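Local atomic coordinates of USP37 protein (Homo sapiens, PDB entry 3U12), a protein that probably removes ubiquitin from proteins as a cysteine-type deubiquitinase, represented here by its N-terminal pleckstrin homology (PH) domain. Residues P25-S30 against N95-I100; G41-V46 against L54-N59. All blocks are in the same frame, centred on the assembly; numbering follows the deposited sequence.

Both interactions are antiparallel pairings in the curled sheet of the PH domain. Interaction 1 joins strands far apart in sequence, 25-30 and 97-100; interaction 2 lies within the hairpin of strands 39-48 and 51-58 and is nested inside the loop that interaction 1 closes. Each has a buried apolar side and a more polar outer one. The buried sides share one core: Ile100 CG2 lies 3.5 Å from Phe43 CE2, and Ile26 CD1 sits 3.3 Å from Ser42 N. The outer sides differ, with arginines and an aromatic ring on interaction 1, and a serine, a glutamate, a valine and a histidine on interaction 2.

Interaction 1. Residues P25-S30 against N95-I100; sequences PIRIRS and NSFLSI
Ile26 and Ile100 run alongside each other on the buried face of the sheet, their CG1 atoms 3.7 Å apart. Ile26 holds CG1 anti to its carbonyl carbon (chi1 -69°), which turns that branch toward CG1 and CD1 of Ile100. Next along, Ile28 and Leu98 pack more loosely, Ile28 CG1 lying 4.0 Å from Leu98 CG. On the opposite face of the sheet, the one carrying Arg27, Arg29, Phe97 and Ser99, Arg29 bends at chi3 (52°) and lays a face of its guanidinium over the CB of Phe97, with Arg29 NH2 3.5 Å from Phe97 CB; the guanidinium and ring planes are 23° apart. Arg27 NH2 comes to the edge of the same ring, 4.4 Å from Phe97 CD2.

Four backbone hydrogen bonds fix this register. Arg29 and Phe97 exchange two of 2.8 Å, Arg29 N to Phe97 O and Phe97 N to Arg29 O, while Arg27 and Ser99 form the other two. Further out, Phe43 packs on Ile26, Leu98 and Ile100, and Met89 and Thr91 touch Phe97. Cutting Ile26 back to an alanine removes CG1, CG2 and CD1 and would probably open a gap beside Ile100 and Phe43. Pairing an early strand with the last, which leads into helix 105-119, is characteristic of the PH-domain fold, whose C-terminal helix caps the strongly bent beta barrel.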
ATOM      1  N   PRO A  25      -3.806  -9.394  -4.532  1.00 23.97           N
ATOM      2  CA  PRO A  25      -5.163  -9.023  -4.107  1.00 23.61           C
ATOM      3  C   PRO A  25      -5.092  -7.868  -3.098  1.00 25.01           C
ATOM      4  O   PRO A  25      -4.244  -7.867  -2.199  1.00 22.31           O
ATOM      5  CB  PRO A  25      -5.709 -10.312  -3.484  1.00 27.73           C
ATOM      6  CG  PRO A  25      -4.832 -11.408  -4.018  1.00 34.27           C
ATOM      7  CD  PRO A  25      -3.480 -10.779  -4.125  1.00 27.67           C
ATOM      8  N   ILE A  26      -5.943  -6.866  -3.299  1.00 20.64           N
ATOM      9  CA  ILE A  26      -6.002  -5.656  -2.483  1.00 19.36           C
ATOM     10  C   ILE A  26      -7.376  -5.477  -1.813  1.00 24.54           C
ATOM     11  O   ILE A  26      -8.402  -5.641  -2.460  1.00 22.71           O
ATOM     12  CB  ILE A  26      -5.631  -4.409  -3.344  1.00 19.82           C
ATOM     13  CG1 ILE A  26      -4.117  -4.433  -3.728  1.00 18.61           C
ATOM     14  CG2 ILE A  26      -6.001  -3.065  -2.629  1.00 17.32           C
ATOM     15  CD1 ILE A  26      -3.719  -3.389  -4.824  1.00 19.97           C
ATOM     16  N   ARG A  27      -7.370  -5.107  -0.517  1.00 22.31           N
ATOM     17  CA  ARG A  27      -8.570  -4.817   0.259  1.00 23.38           C
ATOM     18  C   ARG A  27      -8.303  -3.497   0.971  1.00 23.63           C
ATOM     19  O   ARG A  27      -7.228  -3.316   1.534  1.00 21.26           O
ATOM     20  CB  ARG A  27      -8.824  -5.926   1.296  1.00 29.16           C
ATOM     21  CG  ARG A  27     -10.273  -6.332   1.412  1.00 51.75           C
ATOM     22  CD  ARG A  27     -10.567  -6.979   2.751  1.00 64.42           C
ATOM     23  NE  ARG A  27     -10.852  -5.972   3.775  1.00 76.26           N
ATOM     24  CZ  ARG A  27     -10.180  -5.840   4.915  1.00 89.05           C
ATOM     25  NH1 ARG A  27      -9.186  -6.672   5.208  1.00 78.10           N
ATOM     26  NH2 ARG A  27     -10.505  -4.887   5.776  1.00 71.48           N
ATOM     27  N   ILE A  28      -9.255  -2.562   0.918  1.00 20.62           N
ATOM     28  CA  ILE A  28      -9.079  -1.263   1.560  1.00 19.36           C
ATOM     29  C   ILE A  28     -10.280  -0.935   2.459  1.00 24.78           C
ATOM     30  O   ILE A  28     -11.417  -1.283   2.135  1.00 25.53           O
ATOM     31  CB  ILE A  28      -8.846  -0.151   0.470  1.00 19.85           C
ATOM     32  CG1 ILE A  28      -7.523  -0.416  -0.331  1.00 19.38           C
ATOM     33  CG2 ILE A  28      -8.814   1.272   1.074  1.00 17.22           C
ATOM     34  CD1 ILE A  28      -7.433   0.363  -1.566  1.00 31.23           C
ATOM     35  N   ARG A  29     -10.015  -0.261   3.578  0.50 21.49           N
ATOM     36  CA  ARG A  29     -11.031   0.241   4.493  0.50 23.97           C
ATOM     37  C   ARG A  29     -10.720   1.744   4.623  0.50 26.57           C
ATOM     38  O   ARG A  29      -9.688   2.116   5.190  0.50 25.89           O
ATOM     39  CB  ARG A  29     -10.989  -0.509   5.840  0.50 27.18           C
ATOM     40  CG  ARG A  29     -11.884   0.078   6.934  0.50 43.11           C
ATOM     41  CD  ARG A  29     -12.019  -0.826   8.162  0.50 57.15           C
ATOM     42  NE  ARG A  29     -10.729  -1.267   8.712  0.50 62.89           N
ATOM     43  CZ  ARG A  29      -9.996  -0.570   9.577  0.50 73.70           C
ATOM     44  NH1 ARG A  29     -10.405   0.619  10.001  0.50 60.21           N
ATOM     45  NH2 ARG A  29      -8.844  -1.056  10.019  0.50 57.74           N
ATOM     46  N   SER A  30     -11.558   2.593   4.007  1.00 21.26           N
ATOM     47  CA  SER A  30     -11.383   4.051   4.034  1.00 19.71           C
ATOM     48  C   SER A  30     -12.681   4.758   3.772  1.00 23.37           C
ATOM     49  O   SER A  30     -13.634   4.167   3.263  1.00 23.72           O
ATOM     50  CB  SER A  30     -10.318   4.507   3.020  1.00 19.38           C
ATOM     51  OG  SER A  30     -10.804   4.376   1.698  1.00 23.20           O
ATOM     52  N   ASN A  95      -6.712   6.888   9.557  1.00 35.73           N
ATOM     53  CA  ASN A  95      -7.259   5.563   9.885  1.00 36.36           C
ATOM     54  C   ASN A  95      -7.591   4.701   8.670  1.00 35.78           C
ATOM     55  O   ASN A  95      -8.093   3.587   8.852  1.00 36.55           O
ATOM     56  CB  ASN A  95      -8.467   5.649  10.853  1.00 39.91           C
ATOM     57  CG  ASN A  95      -8.073   6.111  12.228  1.00 60.29           C
ATOM     58  OD1 ASN A  95      -7.042   5.710  12.766  1.00 51.76           O
ATOM     59  ND2 ASN A  95      -8.884   6.971  12.827  1.00 58.26           N
ATOM     60  N   SER A  96      -7.268   5.175   7.443  1.00 28.16           N
ATOM     61  CA  SER A  96      -7.410   4.359   6.241  1.00 25.23           C
ATOM     62  C   SER A  96      -6.503   3.120   6.430  1.00 28.11           C
ATOM     63  O   SER A  96      -5.395   3.228   6.978  1.00 27.30           O
ATOM     64  CB  SER A  96      -6.951   5.111   5.005  1.00 25.26           C
ATOM     65  OG  SER A  96      -7.618   6.350   4.855  1.00 30.82           O
ATOM     66  N   PHE A  97      -7.016   1.949   6.064  1.00 24.06           N
ATOM     67  CA  PHE A  97      -6.298   0.689   6.186  1.00 23.46           C
ATOM     68  C   PHE A  97      -6.229   0.064   4.802  1.00 25.91           C
ATOM     69  O   PHE A  97      -7.269  -0.205   4.200  1.00 26.05           O
ATOM     70  CB  PHE A  97      -7.034  -0.241   7.142  1.00 28.06           C
ATOM     71  CG  PHE A  97      -6.315  -1.537   7.445  1.00 30.88           C
ATOM     72  CD1 PHE A  97      -5.117  -1.539   8.148  1.00 33.42           C
ATOM     73  CD2 PHE A  97      -6.859  -2.757   7.059  1.00 34.90           C
ATOM     74  CE1 PHE A  97      -4.459  -2.737   8.435  1.00 36.74           C
ATOM     75  CE2 PHE A  97      -6.214  -3.959   7.371  1.00 39.36           C
ATOM     76  CZ  PHE A  97      -5.026  -3.941   8.068  1.00 37.93           C
ATOM     77  N   LEU A  98      -5.014  -0.131   4.296  1.00 19.91           N
ATOM     78  CA  LEU A  98      -4.753  -0.705   2.979  1.00 19.03           C
ATOM     79  C   LEU A  98      -4.018  -2.006   3.127  1.00 22.74           C
ATOM     80  O   LEU A  98      -2.951  -2.047   3.751  1.00 21.78           O
ATOM     81  CB  LEU A  98      -3.914   0.251   2.110  1.00 17.42           C
ATOM     82  CG  LEU A  98      -4.603   1.548   1.629  1.00 21.46           C
ATOM     83  CD1 LEU A  98      -4.608   2.617   2.711  1.00 22.92           C
ATOM     84  CD2 LEU A  98      -3.885   2.117   0.443  1.00 24.56           C
ATOM     85  N   SER A  99      -4.565  -3.061   2.531  0.50 19.31           N
ATOM     86  CA  SER A  99      -3.947  -4.379   2.564  0.50 20.04           C
ATOM     87  C   SER A  99      -3.662  -4.906   1.169  0.50 22.90           C
ATOM     88  O   SER A  99      -4.443  -4.690   0.242  0.50 21.32           O
ATOM     89  CB  SER A  99      -4.819  -5.358   3.335  0.50 23.97           C
ATOM     90  OG  SER A  99      -4.818  -4.992   4.700  0.50 27.07           O
ATOM     91  N   ILE A 100      -2.524  -5.579   1.027  1.00 19.75           N
ATOM     92  CA  ILE A 100      -2.118  -6.197  -0.235  1.00 18.08           C
ATOM     93  C   ILE A 100      -1.549  -7.559   0.131  1.00 21.76           C
ATOM     94  O   ILE A 100      -0.704  -7.668   1.027  1.00 20.69           O
ATOM     95  CB  ILE A 100      -1.199  -5.316  -1.126  1.00 18.66           C
ATOM     96  CG1 ILE A 100      -0.967  -5.994  -2.522  1.00 18.87           C
ATOM     97  CG2 ILE A 100       0.118  -4.971  -0.421  1.00 19.19           C
ATOM     98  CD1 ILE A 100      -0.386  -5.084  -3.644  1.00 16.06           C
TER

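Interaction 2. Residues G41-V46 against L54-N59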
ATOM      1  N   GLY A  41      -4.714  -6.185  -7.994  1.00 20.56           N
ATOM      2  CA  GLY A  41      -4.207  -4.898  -8.458  1.00 17.97           C
ATOM      3  C   GLY A  41      -2.798  -4.598  -8.027  1.00 20.16           C
ATOM      4  O   GLY A  41      -2.031  -5.512  -7.770  1.00 18.14           O
ATOM      5  N   SER A  42      -2.454  -3.311  -7.915  1.00 17.45           N
ATOM      6  CA  SER A  42      -1.121  -2.929  -7.507  1.00 17.19           C
ATOM      7  C   SER A  42      -1.127  -1.652  -6.661  1.00 19.36           C
ATOM      8  O   SER A  42      -2.079  -0.864  -6.744  1.00 17.69           O
ATOM      9  CB  SER A  42      -0.240  -2.743  -8.747  1.00 20.06           C
ATOM     10  OG  SER A  42      -0.632  -1.577  -9.459  1.00 25.78           O
ATOM     11  N   PHE A  43      -0.080  -1.498  -5.824  1.00 14.08           N
ATOM     12  CA  PHE A  43       0.272  -0.309  -5.057  1.00 13.58           C
ATOM     13  C   PHE A  43       1.490   0.264  -5.794  1.00 19.05           C
ATOM     14  O   PHE A  43       2.448  -0.468  -6.032  1.00 18.61           O
ATOM     15  CB  PHE A  43       0.704  -0.650  -3.626  1.00 14.78           C
ATOM     16  CG  PHE A  43      -0.395  -0.987  -2.644  1.00 17.51           C
ATOM     17  CD1 PHE A  43      -1.736  -0.883  -3.003  1.00 20.92           C
ATOM     18  CD2 PHE A  43      -0.089  -1.384  -1.346  1.00 18.66           C
ATOM     19  CE1 PHE A  43      -2.749  -1.229  -2.094  1.00 23.03           C
ATOM     20  CE2 PHE A  43      -1.103  -1.695  -0.436  1.00 21.16           C
ATOM     21  CZ  PHE A  43      -2.416  -1.654  -0.825  1.00 20.72           C
ATOM     22  N   GLU A  44       1.464   1.545  -6.145  1.00 15.90           N
ATOM     23  CA  GLU A  44       2.596   2.172  -6.848  1.00 16.36           C
ATOM     24  C   GLU A  44       2.940   3.458  -6.121  1.00 19.92           C
ATOM     25  O   GLU A  44       2.037   4.235  -5.803  1.00 18.25           O
ATOM     26  CB  GLU A  44       2.175   2.522  -8.287  1.00 17.74           C
ATOM     27  CG  GLU A  44       3.270   3.129  -9.153  1.00 29.99           C
ATOM     28  CD  GLU A  44       2.866   3.425 -10.586  1.00 37.85           C
ATOM     29  OE1 GLU A  44       1.734   3.906 -10.804  1.00 28.07           O
ATOM     30  OE2 GLU A  44       3.706   3.229 -11.490  1.00 33.41           O
ATOM     31  N   ILE A  45       4.235   3.724  -5.932  1.00 16.27           N
ATOM     32  CA  ILE A  45       4.621   4.979  -5.304  1.00 15.05           C
ATOM     33  C   ILE A  45       4.686   6.079  -6.380  1.00 17.48           C
ATOM     34  O   ILE A  45       5.293   5.867  -7.436  1.00 16.13           O
ATOM     35  CB  ILE A  45       5.983   4.844  -4.569  1.00 17.42           C
ATOM     36  CG1 ILE A  45       5.919   3.848  -3.356  1.00 17.18           C
ATOM     37  CG2 ILE A  45       6.526   6.220  -4.133  1.00 18.11           C
ATOM     38  CD1 ILE A  45       4.819   4.142  -2.257  1.00 17.66           C
ATOM     39  N   VAL A  46       4.121   7.266  -6.076  1.00 13.95           N
ATOM     40  CA  VAL A  46       4.232   8.446  -6.952  1.00 15.26           C
ATOM     41  C   VAL A  46       4.713   9.646  -6.105  1.00 16.72           C
ATOM     42  O   VAL A  46       4.645   9.573  -4.895  1.00 15.06           O
ATOM     43  CB  VAL A  46       2.932   8.794  -7.740  1.00 19.01           C
ATOM     44  CG1 VAL A  46       2.532   7.661  -8.685  1.00 19.22           C
ATOM     45  CG2 VAL A  46       1.789   9.176  -6.797  1.00 17.67           C
ATOM     46  N   LEU A  54       0.568   7.151  -2.681  0.50 14.84           N
ATOM     47  CA  LEU A  54       0.403   5.776  -3.136  0.50 14.67           C
ATOM     48  C   LEU A  54      -0.835   5.661  -4.034  0.50 15.18           C
ATOM     49  O   LEU A  54      -1.927   6.053  -3.627  0.50 14.43           O
ATOM     50  CB  LEU A  54       0.264   4.855  -1.897  0.50 15.30           C
ATOM     51  CG  LEU A  54       0.165   3.338  -2.134  0.50 21.31           C
ATOM     52  CD1 LEU A  54       1.473   2.771  -2.667  0.50 21.35           C
ATOM     53  CD2 LEU A  54      -0.133   2.619  -0.837  0.50 25.20           C
ATOM     54  N   VAL A  55      -0.661   5.097  -5.238  1.00 11.94           N
ATOM     55  CA  VAL A  55      -1.748   4.896  -6.184  1.00 12.51           C
ATOM     56  C   VAL A  55      -2.168   3.436  -6.132  1.00 16.24           C
ATOM     57  O   VAL A  55      -1.325   2.537  -6.227  1.00 14.21           O
ATOM     58  CB  VAL A  55      -1.398   5.304  -7.633  1.00 16.81           C
ATOM     59  CG1 VAL A  55      -2.628   5.188  -8.539  1.00 16.86           C
ATOM     60  CG2 VAL A  55      -0.863   6.720  -7.678  1.00 17.88           C
ATOM     61  N   VAL A  56      -3.482   3.212  -6.043  1.00 15.21           N
ATOM     62  CA  VAL A  56      -4.077   1.878  -6.067  1.00 15.70           C
ATOM     63  C   VAL A  56      -4.710   1.690  -7.449  1.00 20.02           C
ATOM     64  O   VAL A  56      -5.682   2.365  -7.784  1.00 18.63           O
ATOM     65  CB  VAL A  56      -5.111   1.687  -4.925  1.00 19.04           C
ATOM     66  CG1 VAL A  56      -5.808   0.322  -5.031  1.00 19.55           C
ATOM     67  CG2 VAL A  56      -4.456   1.866  -3.551  1.00 17.68           C
ATOM     68  N   HIS A  57      -4.146   0.790  -8.251  1.00 18.96           N
ATOM     69  CA  HIS A  57      -4.686   0.466  -9.584  1.00 20.75           C
ATOM     70  C   HIS A  57      -5.292  -0.928  -9.479  1.00 25.16           C
ATOM     71  O   HIS A  57      -4.684  -1.830  -8.878  1.00 25.64           O
ATOM     72  CB  HIS A  57      -3.561   0.356 -10.629  1.00 21.82           C
ATOM     73  CG  HIS A  57      -2.869   1.626 -11.004  1.00 24.41           C
ATOM     74  ND1 HIS A  57      -1.677   1.991 -10.409  1.00 25.15           N
ATOM     75  CD2 HIS A  57      -3.106   2.455 -12.048  1.00 27.14           C
ATOM     76  CE1 HIS A  57      -1.261   3.063 -11.061  1.00 25.72           C
ATOM     77  NE2 HIS A  57      -2.105   3.391 -12.054  1.00 26.78           N
ATOM     78  N   TYR A  58      -6.452  -1.123 -10.081  1.00 18.86           N
ATOM     79  CA  TYR A  58      -7.083  -2.434 -10.119  1.00 20.48           C
ATOM     80  C   TYR A  58      -6.994  -2.977 -11.522  1.00 28.50           C
ATOM     81  O   TYR A  58      -7.054  -2.207 -12.483  1.00 27.41           O
ATOM     82  CB  TYR A  58      -8.545  -2.371  -9.669  1.00 22.73           C
ATOM     83  CG  TYR A  58      -8.706  -2.009  -8.209  1.00 23.82           C
ATOM     84  CD1 TYR A  58      -8.176  -2.818  -7.205  1.00 24.01           C
ATOM     85  CD2 TYR A  58      -9.448  -0.892  -7.825  1.00 25.08           C
ATOM     86  CE1 TYR A  58      -8.320  -2.488  -5.862  1.00 23.96           C
ATOM     87  CE2 TYR A  58      -9.607  -0.558  -6.483  1.00 25.41           C
ATOM     88  CZ  TYR A  58      -9.069  -1.379  -5.504  1.00 30.53           C
ATOM     89  OH  TYR A  58      -9.208  -1.042  -4.183  1.00 32.16           O
ATOM     90  N   ASN A  59      -6.828  -4.308 -11.642  1.00 29.34           N
ATOM     91  CA  ASN A  59      -6.796  -4.999 -12.932  1.00 32.32           C
ATOM     92  C   ASN A  59      -8.081  -4.750 -13.720  1.00 36.87           C
ATOM     93  O   ASN A  59      -7.985  -4.554 -14.919  1.00 38.21           O
ATOM     94  CB  ASN A  59      -6.598  -6.509 -12.756  1.00 34.81           C
ATOM     95  CG  ASN A  59      -5.202  -6.929 -12.400  1.00 55.26           C
ATOM     96  OD1 ASN A  59      -4.360  -6.139 -11.960  1.00 45.19           O
ATOM     97  ND2 ASN A  59      -4.935  -8.207 -12.570  1.00 57.48           N
TER
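The beta hairpin of strands 39-48 and 51-58 supplies this contact, and on its buried face Leu54 reaches slantwise over Phe43. Leu54 CD2 sits over one face of the Phe43 ring, 4.2 Å from its centroid, in a CH-pi contact. Its other branch, CD1, reaches 3.6 Å from both Phe43 CB and Ile45 CD1. With CG anti to the backbone N (chi1 -176°), Leu54 leans across to the neighbouring strand. Val56 CG2 meets the ring at Phe43 CE1, 3.8 Å away.

On the outer side, Glu44 extends to place OE1 near the edge of the His57 ring, 3.1 Å from His57 CE1, with the carboxylate and ring planes 65° apart. Val46 CG1 touches Val55 CG2 where the two side chains meet at about a right angle. Ser42 with His57, and Glu44 with Val55, are the hydrogen-bonded pairs; Ser42 N to His57 O is 2.8 Å. Gly41 and Tyr58 are the closest pair, their CA atoms 4.1 Å apart, and a CB on Gly41 would collide with His57 O. Leu98 of strand 97-104 packs on Phe43, Leu54 and Val56, tying this antiparallel hairpin into the hydrophobic core of the PH-domain barrel.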